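Local coordinates for protein putative uronate isomerase (Thermotoga maritima, PDB 4NAR) that probably acts as a lactate racemase or a closely related enzyme, at residues V42-T45 with H46-A49; F179-A182 with A183-M186; E226-E229 with E230-R234; G241-G244 with F245-A248; C331-Y334 with V335-Y338. All blocks are in the same frame, centred on the assembly; numbering follows the deposited sequence.

Interaction 1: V42-T45 with H46-A49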
# COMPACT_ATOMS: atom_id res chain seq x y z
N VAL A 42 2.95 -0.55 9.68
CA VAL A 42 3.79 -0.54 10.88
C VAL A 42 5.09 0.19 10.56
O VAL A 42 5.95 -0.31 9.82
CB VAL A 42 4.04 -1.98 11.42
CG1 VAL A 42 4.64 -1.95 12.83
CG2 VAL A 42 2.72 -2.76 11.42
N ASP A 43 5.23 1.40 11.12
CA ASP A 43 6.35 2.28 10.81
C ASP A 43 6.65 3.16 12.02
O ASP A 43 6.12 2.91 13.11
CB ASP A 43 6.05 3.12 9.56
CG ASP A 43 4.74 3.95 9.68
OD1 ASP A 43 4.43 4.52 10.76
OD2 ASP A 43 4.02 4.04 8.65
N PHE A 44 7.46 4.20 11.83
CA PHE A 44 7.78 5.09 12.96
C PHE A 44 7.12 6.48 12.89
O PHE A 44 7.66 7.48 13.42
CB PHE A 44 9.29 5.16 13.23
CG PHE A 44 10.12 5.63 12.05
CD1 PHE A 44 10.55 6.95 11.96
CD2 PHE A 44 10.47 4.75 11.04
CE1 PHE A 44 11.32 7.38 10.87
CE2 PHE A 44 11.24 5.17 9.96
CZ PHE A 44 11.66 6.48 9.87
N THR A 45 5.94 6.54 12.26
CA THR A 45 5.15 7.77 12.20
C THR A 45 5.09 8.49 13.54
O THR A 45 5.30 9.71 13.62
CB THR A 45 3.71 7.52 11.75
OG1 THR A 45 3.69 6.92 10.44
CG2 THR A 45 2.92 8.82 11.76
N HIS A 46 4.81 7.72 14.59
CA HIS A 46 4.63 8.28 15.93
C HIS A 46 5.81 9.14 16.40
O HIS A 46 5.61 10.16 17.06
CB HIS A 46 4.30 7.17 16.95
CG HIS A 46 5.43 6.21 17.21
ND1 HIS A 46 6.05 6.12 18.43
CD2 HIS A 46 6.00 5.27 16.41
CE1 HIS A 46 6.99 5.17 18.37
NE2 HIS A 46 6.97 4.65 17.16
N LEU A 47 7.04 8.75 16.02
CA LEU A 47 8.22 9.55 16.32
C LEU A 47 8.24 10.84 15.49
O LEU A 47 8.75 11.87 15.94
CB LEU A 47 9.52 8.77 16.06
CG LEU A 47 9.91 7.54 16.90
CD1 LEU A 47 11.20 6.91 16.36
CD2 LEU A 47 10.07 7.88 18.38
N VAL A 48 7.70 10.79 14.28
CA VAL A 48 7.73 11.96 13.41
C VAL A 48 6.60 12.93 13.76
O VAL A 48 6.83 14.13 13.99
CB VAL A 48 7.60 11.55 11.93
CG1 VAL A 48 7.73 12.77 11.00
CG2 VAL A 48 8.65 10.51 11.58
N ALA A 49 5.38 12.40 13.79
CA ALA A 49 4.19 13.20 14.03
C ALA A 49 4.22 13.93 15.37
O ALA A 49 4.01 15.14 15.44
CB ALA A 49 2.95 12.33 13.94
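Phe44 holds CG between its backbone N and carbonyl carbon (chi1 58°), which sets the ring on the side where Leu47 and Val48 follow. Val48 has CG2 anti to its own carbonyl carbon, and this methyl meets Phe44 CD1 at 4.1 Å. Leu47 CD1 comes up to Phe44 CB at 4.1 Å. Thr45 CG2 packs beside Ala49 CB, one turn on.

The backbone turns into a helix here. Ala49 N donates to Thr45 O at 2.7 Å. Leu47 N reaches Phe44 O at 3.0 Å, and Val48 N adds a weak bond to the same oxygen. Asp43 OD1 is gripped twice from the same face of its carboxylate, by Thr45 N at 2.9 Å and by Thr45 OG1 at 2.5 Å. Its other oxygen, OD2, is hydrogen-bonded to Thr37 OG1, so the carboxylate is held at both ends. The Phe44 ring also packs on Met223 and Tyr225 of strand 217-227, and Val48 on Leu19 of helix 12-24. Phe44 is the N-cap residue of helix 45-58, and the Asp43 carboxylate closes an Asx turn across it, onto Thr45 N.

Interaction 2: F179-A182 with A183-M186. With SO4 (sulfate ion), chain B.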
# COMPACT_ATOMS: atom_id res chain seq x y z
N PHE A 179 -4.73 2.75 -12.21
CA PHE A 179 -3.34 2.37 -11.97
C PHE A 179 -3.22 0.90 -11.56
O PHE A 179 -2.26 0.22 -11.96
CB PHE A 179 -2.59 3.34 -11.03
CG PHE A 179 -2.71 3.04 -9.56
CD1 PHE A 179 -2.06 1.95 -8.98
CD2 PHE A 179 -3.40 3.91 -8.72
CE1 PHE A 179 -2.14 1.70 -7.61
CE2 PHE A 179 -3.48 3.67 -7.35
CZ PHE A 179 -2.85 2.56 -6.79
N HIS A 180 -4.18 0.41 -10.78
CA HIS A 180 -4.17 -1.00 -10.39
C HIS A 180 -4.24 -1.91 -11.62
O HIS A 180 -3.52 -2.91 -11.71
CB HIS A 180 -5.30 -1.31 -9.41
CG HIS A 180 -4.96 -0.99 -7.99
ND1 HIS A 180 -3.99 -1.66 -7.28
CD2 HIS A 180 -5.48 -0.06 -7.14
CE1 HIS A 180 -3.91 -1.17 -6.06
NE2 HIS A 180 -4.81 -0.20 -5.94
N TRP A 181 -5.08 -1.55 -12.59
CA TRP A 181 -5.22 -2.36 -13.79
C TRP A 181 -3.99 -2.26 -14.68
O TRP A 181 -3.54 -3.27 -15.24
CB TRP A 181 -6.48 -1.96 -14.57
CG TRP A 181 -6.81 -2.91 -15.68
CD1 TRP A 181 -6.80 -2.65 -17.02
CD2 TRP A 181 -7.16 -4.30 -15.54
NE1 TRP A 181 -7.14 -3.78 -17.73
CE2 TRP A 181 -7.37 -4.82 -16.84
CE3 TRP A 181 -7.35 -5.16 -14.44
CZ2 TRP A 181 -7.74 -6.14 -17.08
CZ3 TRP A 181 -7.72 -6.49 -14.68
CH2 TRP A 181 -7.91 -6.96 -15.99
N ALA A 182 -3.46 -1.05 -14.84
CA ALA A 182 -2.22 -0.82 -15.58
C ALA A 182 -1.12 -1.71 -14.99
O ALA A 182 -0.37 -2.37 -15.73
CB ALA A 182 -1.80 0.65 -15.50
N ALA A 183 -1.03 -1.73 -13.66
CA ALA A 183 -0.00 -2.49 -12.97
C ALA A 183 -0.14 -3.99 -13.19
O ALA A 183 0.84 -4.68 -13.45
CB ALA A 183 -0.03 -2.18 -11.46
N VAL A 184 -1.36 -4.49 -13.09
CA VAL A 184 -1.57 -5.93 -13.18
C VAL A 184 -1.33 -6.48 -14.61
O VAL A 184 -0.96 -7.66 -14.78
CB VAL A 184 -2.94 -6.37 -12.62
CG1 VAL A 184 -4.04 -6.24 -13.69
CG2 VAL A 184 -2.85 -7.82 -12.06
N LEU A 185 -1.50 -5.63 -15.62
CA LEU A 185 -1.18 -6.02 -16.98
C LEU A 185 0.32 -6.32 -17.12
O LEU A 185 0.71 -7.31 -17.75
CB LEU A 185 -1.61 -4.95 -17.98
CG LEU A 185 -3.13 -4.78 -18.16
CD1 LEU A 185 -3.40 -3.71 -19.22
CD2 LEU A 185 -3.80 -6.11 -18.55
N MSE A 186 1.17 -5.48 -16.53
CA MSE A 186 2.59 -5.80 -16.41
C MSE A 186 2.77 -7.01 -15.47
O MSE A 186 3.48 -7.96 -15.79
CB MSE A 186 3.40 -4.59 -15.93
CG MSE A 186 4.87 -4.92 -15.64
SE MSE A 186 6.05 -3.38 -15.27
CE MSE A 186 6.21 -2.69 -17.10
S SO4 B . -6.01 0.25 -2.30
O1 SO4 B . -5.19 0.87 -3.36
O2 SO4 B . -6.18 1.22 -1.20
O3 SO4 B . -7.32 -0.12 -2.86
O4 SO4 B . -5.34 -0.96 -1.79
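Trp181 meets Val184 and Leu185 on the next turn of helix 173-186. From CB, its CG stands anti to the backbone N (chi1 -169°), and this swings the indole along the helix toward these two residues. At CD1 the ring meets Leu185 CD1 at 4.2 Å. NE1 comes next, 4.0 Å from Leu185 CD1. CE2 has Leu185 CD2 at 4.2 Å, and that methyl sits over one face of the indole, offset toward the rim. On the benzene side CE3 touches Val184 CG1 at 3.6 Å, and CZ3 meets the same methyl at 3.8 Å. NE1 is hydrogen-bonded to Asp125 OD2, and Lys347 makes a cation-pi contact with the ring.

Main-chain bonds carry the helix through the same turn, such as Leu185 N to Trp181 O. Ala182 and Ala183 are buried in it.

His180 points another way. Phe179 CE1 lies over the centre of one face of its imidazole. NE2 donates to O1 of a sulfate ion at 2.8 Å, nearly straight at 163° and at the ring edge, in plane. ND1 has a weak bond to Ser156 OG. The sulfate probably came from the crystallisation liquor. The chemistry is thus divided: apolar packing, the bond to Asp125 and the contact with Lys347 together place the indole, while the imidazole offers an N-H to an anion that Thr72, Trp283 and Asn348 also hold.

Interaction 3: E226-E229 with E230-R234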
# COMPACT_ATOMS: atom_id res chain seq x y z
N GLU A 226 13.44 -1.03 8.79
CA GLU A 226 13.39 -2.48 8.83
C GLU A 226 12.36 -2.91 9.87
O GLU A 226 12.06 -2.17 10.81
CB GLU A 226 14.74 -3.06 9.20
CG GLU A 226 15.78 -2.90 8.12
CD GLU A 226 17.17 -2.83 8.69
OE1 GLU A 226 17.31 -2.80 9.94
OE2 GLU A 226 18.13 -2.79 7.88
N GLU A 227 11.84 -4.12 9.68
CA GLU A 227 10.99 -4.74 10.69
C GLU A 227 11.53 -6.12 11.03
O GLU A 227 11.51 -7.02 10.18
CB GLU A 227 9.54 -4.83 10.22
CG GLU A 227 8.65 -5.52 11.23
CD GLU A 227 7.19 -5.18 11.03
OE1 GLU A 227 6.87 -4.49 10.03
OE2 GLU A 227 6.37 -5.60 11.89
N GLU A 228 12.02 -6.29 12.25
CA GLU A 228 12.47 -7.61 12.69
C GLU A 228 11.48 -8.14 13.73
O GLU A 228 10.62 -8.98 13.42
CB GLU A 228 13.88 -7.53 13.27
CG GLU A 228 14.95 -7.16 12.24
CD GLU A 228 16.36 -7.45 12.74
OE1 GLU A 228 17.09 -6.48 13.03
OE2 GLU A 228 16.74 -8.65 12.84
N GLU A 229 11.61 -7.65 14.96
CA GLU A 229 10.61 -7.88 15.98
C GLU A 229 9.98 -6.55 16.33
O GLU A 229 8.84 -6.47 16.77
CB GLU A 229 11.23 -8.54 17.21
CG GLU A 229 11.82 -9.91 16.91
CD GLU A 229 11.72 -10.84 18.10
OE1 GLU A 229 11.39 -10.34 19.21
OE2 GLU A 229 11.97 -12.07 17.91
N GLU A 230 10.76 -5.49 16.12
CA GLU A 230 10.29 -4.12 16.20
C GLU A 230 10.66 -3.39 14.91
O GLU A 230 11.36 -3.93 14.04
CB GLU A 230 10.93 -3.40 17.39
CG GLU A 230 10.29 -3.71 18.74
CD GLU A 230 10.52 -2.61 19.77
OE1 GLU A 230 9.54 -1.91 20.11
OE2 GLU A 230 11.67 -2.45 20.24
N VAL A 231 10.17 -2.16 14.78
CA VAL A 231 10.53 -1.31 13.66
C VAL A 231 11.86 -0.62 13.95
O VAL A 231 12.01 0.06 14.96
CB VAL A 231 9.41 -0.26 13.37
CG1 VAL A 231 9.92 0.87 12.46
CG2 VAL A 231 8.18 -0.94 12.77
N ILE A 232 12.82 -0.81 13.05
CA ILE A 232 14.11 -0.13 13.13
C ILE A 232 14.13 0.97 12.09
O ILE A 232 14.27 0.70 10.89
CB ILE A 232 15.29 -1.10 12.83
CG1 ILE A 232 15.17 -2.37 13.68
CG2 ILE A 232 16.65 -0.43 13.08
CD1 ILE A 232 14.95 -3.61 12.86
N PRO A 233 13.96 2.23 12.54
CA PRO A 233 14.04 3.35 11.59
C PRO A 233 15.43 3.39 10.95
O PRO A 233 16.43 3.13 11.64
CB PRO A 233 13.84 4.59 12.49
CG PRO A 233 13.11 4.08 13.69
CD PRO A 233 13.60 2.65 13.90
N ARG A 234 15.50 3.72 9.67
CA ARG A 234 16.78 3.71 8.96
C ARG A 234 17.03 5.00 8.19
O ARG A 234 18.19 5.36 7.92
CB ARG A 234 16.82 2.51 8.03
CG ARG A 234 16.80 1.16 8.77
CD ARG A 234 18.09 0.94 9.62
NE ARG A 234 19.28 1.31 8.85
CZ ARG A 234 19.93 0.48 8.04
NH1 ARG A 234 19.52 -0.78 7.92
NH2 ARG A 234 20.98 0.90 7.34
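Glu230 closes a beta hairpin with Glu228. The hairpin joins strands 217-227 and 231-240, which run antiparallel. Glu230 O accepts from Glu228 N at 3.0 Å across the turn.

Val231 faces Glu227 in a non-hydrogen-bonded pair. Its side chain lies on the same face of the sheet as that of Glu227, whose carboxylate turns to Lys417 in a salt bridge. Val231 CA also makes a CA-H...O contact with Glu226 O.

Ile232 forms the hydrogen-bonded pair with Glu226. Its N donates to Glu226 O at 2.7 Å, and its O accepts from Glu226 N at 2.8 Å. Ile232 CD1 lies 3.7 Å from Glu226 CB and 3.6 Å from Glu228 CG, so this methyl rests on the aliphatic parts of two acidic side chains. Pro233 points away from 226-229, and its side chain packs on Phe44.

Arg234 bends at chi2 and chi3, and this folds its guanidinium back toward Glu226. NE is hydrogen-bonded to Gly7 O. NH1 has a second, weak and long ion pair with Asp8. An alanine here is likely to leave the Glu226 carboxylate without its cation and Gly7 O without the NE donor. The carboxylate and guanidinium planes stand 72° apart. Glu226 OE2 meets the guanidinium at its edge, near the plane, in a salt bridge with Arg234 NH1, though the modelled 2.4 Å is doubtful as a length.

Interaction 4: G241-G244 with F245-A248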
# COMPACT_ATOMS: atom_id res chain seq x y z
N GLY A 241 7.51 20.04 -2.06
CA GLY A 241 6.84 20.19 -3.33
C GLY A 241 6.87 18.91 -4.16
O GLY A 241 7.50 17.91 -3.78
N TYR A 242 6.17 18.95 -5.30
CA TYR A 242 6.09 17.83 -6.22
C TYR A 242 7.47 17.22 -6.50
O TYR A 242 7.68 16.01 -6.30
CB TYR A 242 5.41 18.28 -7.52
CG TYR A 242 5.35 17.22 -8.61
CD1 TYR A 242 4.40 16.20 -8.56
CD2 TYR A 242 6.24 17.26 -9.70
CE1 TYR A 242 4.34 15.22 -9.57
CE2 TYR A 242 6.18 16.28 -10.71
CZ TYR A 242 5.24 15.27 -10.63
OH TYR A 242 5.18 14.31 -11.62
N GLU A 243 8.40 18.05 -6.96
CA GLU A 243 9.75 17.58 -7.32
C GLU A 243 10.45 16.97 -6.11
O GLU A 243 11.28 16.05 -6.26
CB GLU A 243 10.61 18.72 -7.89
CG GLU A 243 10.07 19.36 -9.15
CD GLU A 243 10.18 18.45 -10.38
OE1 GLU A 243 10.79 17.34 -10.26
OE2 GLU A 243 9.65 18.84 -11.46
N GLY A 244 10.14 17.49 -4.93
CA GLY A 244 10.70 16.95 -3.71
C GLY A 244 10.24 15.52 -3.48
O GLY A 244 11.03 14.65 -3.06
N PHE A 245 8.96 15.28 -3.75
CA PHE A 245 8.36 13.96 -3.56
C PHE A 245 9.11 12.95 -4.42
O PHE A 245 9.43 11.85 -3.97
CB PHE A 245 6.90 13.98 -3.98
CG PHE A 245 5.94 14.08 -2.83
CD1 PHE A 245 5.44 15.31 -2.41
CD2 PHE A 245 5.51 12.92 -2.18
CE1 PHE A 245 4.54 15.38 -1.36
CE2 PHE A 245 4.60 12.99 -1.12
CZ PHE A 245 4.11 14.21 -0.72
N LEU A 246 9.37 13.35 -5.67
CA LEU A 246 10.12 12.55 -6.63
C LEU A 246 11.55 12.22 -6.15
O LEU A 246 11.97 11.06 -6.19
CB LEU A 246 10.15 13.25 -8.00
CG LEU A 246 9.05 12.84 -9.01
CD1 LEU A 246 7.77 12.39 -8.33
CD2 LEU A 246 8.74 13.97 -10.00
N ARG A 247 12.28 13.23 -5.69
CA ARG A 247 13.65 13.03 -5.18
C ARG A 247 13.70 12.11 -3.95
O ARG A 247 14.45 11.13 -3.92
CB ARG A 247 14.29 14.37 -4.82
CG ARG A 247 14.64 15.27 -6.02
CD ARG A 247 15.45 16.49 -5.55
NE ARG A 247 14.64 17.36 -4.70
CZ ARG A 247 13.93 18.39 -5.16
NH1 ARG A 247 13.95 18.69 -6.46
NH2 ARG A 247 13.20 19.13 -4.33
N ALA A 248 12.89 12.43 -2.95
CA ALA A 248 12.82 11.65 -1.71
C ALA A 248 12.43 10.20 -1.97
O ALA A 248 13.00 9.28 -1.35
CB ALA A 248 11.84 12.30 -0.71
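Tyr242 and Leu246 cross at a slant, one helical turn apart. Tyr242 has CG anti to its backbone N (chi1 176°), which lays the ring beside the next turn. Leu246 CD2 comes against the far part of the ring, 3.5 Å from CE2 and 3.8 Å from CZ. The same methyl also lies 4.0 Å from Glu243 OE1. Tyr242 OH is hydrogen-bonded to Asn204 O of helix 198-213, and the ring packs on Ser207 and Phe211 of that helix. An alanine in place of Tyr242 would probably leave Asn204 O without this donor and open a gap beside Leu246 CD2.

Arg247 turns a flat face to the backbone. Glu243 O lies 3.7 Å above the plane, over the centre of the guanidinium. NH2 comes to 3.4 Å from Gly244 CA, where no side chain stands in the way. NE makes a salt bridge with Asp239. The Phe245 ring meets Phe147 edge-to-face and also packs on Phe211.

Helix 241-259 follows strand 231-240 in the chain. Gly241 has a positive phi, which glycine readily takes. Its O accepts from Phe245 N at 3.0 Å, and Ala248 N bonds to Gly244 O at 2.9 Å. The contact mixes dispersion with polar ends held from outside: the phenol and guanidinium lie on this turn, yet Asn204 and Asp239 fix their polar groups.

Interaction 5: C331-Y334 with V335-Y338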
# COMPACT_ATOMS: atom_id res chain seq x y z
N CYS A 331 -6.43 -16.60 -12.51
CA CYS A 331 -5.29 -16.09 -13.25
C CYS A 331 -5.73 -14.95 -14.17
O CYS A 331 -6.93 -14.72 -14.38
CB CYS A 331 -4.63 -17.21 -14.08
SG CYS A 331 -5.64 -17.83 -15.49
N LYS A 332 -4.74 -14.26 -14.74
CA LYS A 332 -4.99 -13.08 -15.54
C LYS A 332 -5.88 -13.35 -16.74
O LYS A 332 -6.78 -12.55 -17.03
CB LYS A 332 -3.68 -12.45 -16.01
CG LYS A 332 -3.83 -10.99 -16.42
CD LYS A 332 -2.80 -10.58 -17.45
CE LYS A 332 -1.40 -10.87 -16.96
NZ LYS A 332 -0.38 -10.02 -17.66
N ASP A 333 -5.64 -14.45 -17.43
CA ASP A 333 -6.40 -14.75 -18.65
C ASP A 333 -7.86 -15.12 -18.37
O ASP A 333 -8.74 -14.80 -19.17
CB ASP A 333 -5.70 -15.81 -19.52
CG ASP A 333 -4.52 -15.23 -20.29
OD1 ASP A 333 -4.40 -13.98 -20.40
OD2 ASP A 333 -3.71 -16.03 -20.80
N TYR A 334 -8.12 -15.76 -17.23
CA TYR A 334 -9.49 -15.99 -16.82
C TYR A 334 -10.21 -14.67 -16.52
O TYR A 334 -11.38 -14.49 -16.86
CB TYR A 334 -9.54 -16.89 -15.58
CG TYR A 334 -10.94 -17.10 -15.05
CD1 TYR A 334 -11.67 -18.24 -15.38
CD2 TYR A 334 -11.56 -16.15 -14.25
CE1 TYR A 334 -12.97 -18.43 -14.90
CE2 TYR A 334 -12.85 -16.31 -13.78
CZ TYR A 334 -13.55 -17.46 -14.10
OH TYR A 334 -14.83 -17.62 -13.60
N VAL A 335 -9.50 -13.75 -15.88
CA VAL A 335 -10.11 -12.50 -15.43
C VAL A 335 -10.43 -11.56 -16.61
O VAL A 335 -11.51 -10.96 -16.66
CB VAL A 335 -9.25 -11.82 -14.33
CG1 VAL A 335 -9.85 -10.48 -13.89
CG2 VAL A 335 -9.09 -12.77 -13.15
N LYS A 336 -9.51 -11.47 -17.56
CA LYS A 336 -9.75 -10.72 -18.79
C LYS A 336 -10.99 -11.24 -19.50
O LYS A 336 -11.78 -10.46 -20.03
CB LYS A 336 -8.55 -10.83 -19.73
CG LYS A 336 -7.42 -9.89 -19.39
CD LYS A 336 -6.11 -10.47 -19.87
CE LYS A 336 -5.15 -9.39 -20.30
NZ LYS A 336 -4.86 -9.51 -21.76
N TRP A 337 -11.15 -12.56 -19.51
CA TRP A 337 -12.32 -13.19 -20.10
C TRP A 337 -13.58 -12.82 -19.32
O TRP A 337 -14.63 -12.53 -19.89
CB TRP A 337 -12.14 -14.71 -20.12
CG TRP A 337 -13.41 -15.45 -20.40
CD1 TRP A 337 -13.96 -15.72 -21.63
CD2 TRP A 337 -14.31 -16.03 -19.43
NE1 TRP A 337 -15.13 -16.42 -21.49
CE2 TRP A 337 -15.37 -16.63 -20.14
CE3 TRP A 337 -14.31 -16.10 -18.03
CZ2 TRP A 337 -16.43 -17.29 -19.51
CZ3 TRP A 337 -15.37 -16.75 -17.40
CH2 TRP A 337 -16.41 -17.34 -18.14
N TYR A 338 -13.47 -12.83 -18.00
CA TYR A 338 -14.60 -12.52 -17.13
C TYR A 338 -15.05 -11.07 -17.36
O TYR A 338 -16.24 -10.74 -17.24
CB TYR A 338 -14.20 -12.75 -15.67
CG TYR A 338 -15.31 -12.58 -14.66
CD1 TYR A 338 -15.52 -11.35 -14.03
CD2 TYR A 338 -16.13 -13.64 -14.31
CE1 TYR A 338 -16.53 -11.19 -13.09
CE2 TYR A 338 -17.15 -13.48 -13.36
CZ TYR A 338 -17.33 -12.25 -12.76
OH TYR A 338 -18.33 -12.07 -11.84
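The Tyr334 ring has Trp337 CE3 over one face, offset toward the rim. The two side chains meet obliquely: the Tyr334 ring and the six-membered ring of Trp337 have centroids 5.3 Å apart, and their planes make an angle of 57°. Tyr334 CZ lies 3.8 Å from Trp337 CZ3. At the edge of the indole, near its plane, sits Tyr334 O, 3.5 Å from CE3. Both side chains have CG anti to the backbone N (chi1 177° and 166°), which sends the rings out together from the helix. More aromatics join them: His330 stacks on Tyr334, and Phe362 meets it edge-to-face.

These residues lie on the first turns of helix 332-341. Cys331 is its N-cap, and SG accepts a weak bond from Tyr334 N at 3.7 Å. Cys331 O takes Val335 N at 3.1 Å, and Lys336 N bonds to Lys332 O at 3.0 Å. Val335 faces helix 347-357, where it packs on Ala350, Val353 and Ile354.

On another side Lys332 and Lys336 run side by side, CD to CE at 3.9 Å. Their ammonium groups stay apart, and NZ of Lys332 is hydrogen-bonded to Leu185 O. Asp333 OD1 lies 4.7 Å from Lys336 NZ, near enough that its charge may offset part of the like charge of the lysines.

Interactions 1 and 3 lie on the same side of the chain's centre, with their own centres about 12 Å apart. They touch directly: Phe44 CD2 meets Pro233 CB at 3.7 Å, and Val42 CG1 meets Val231 CG2 at 3.7 Å. Interactions 2 and 5 form a second pair, centres about 13 Å apart, tied by Lys332 NZ to Leu185 O at 2.9 Å. The two pairs stand on opposite sides of the chain's centre. Interaction 4 touches none of the others; its nearest atoms are about 11 Å from interaction 3, whose second strand leads into its helix. One sulfate is bound by His180 of interaction 2, and a different one lies about 4 Å from the side chain of Tyr338.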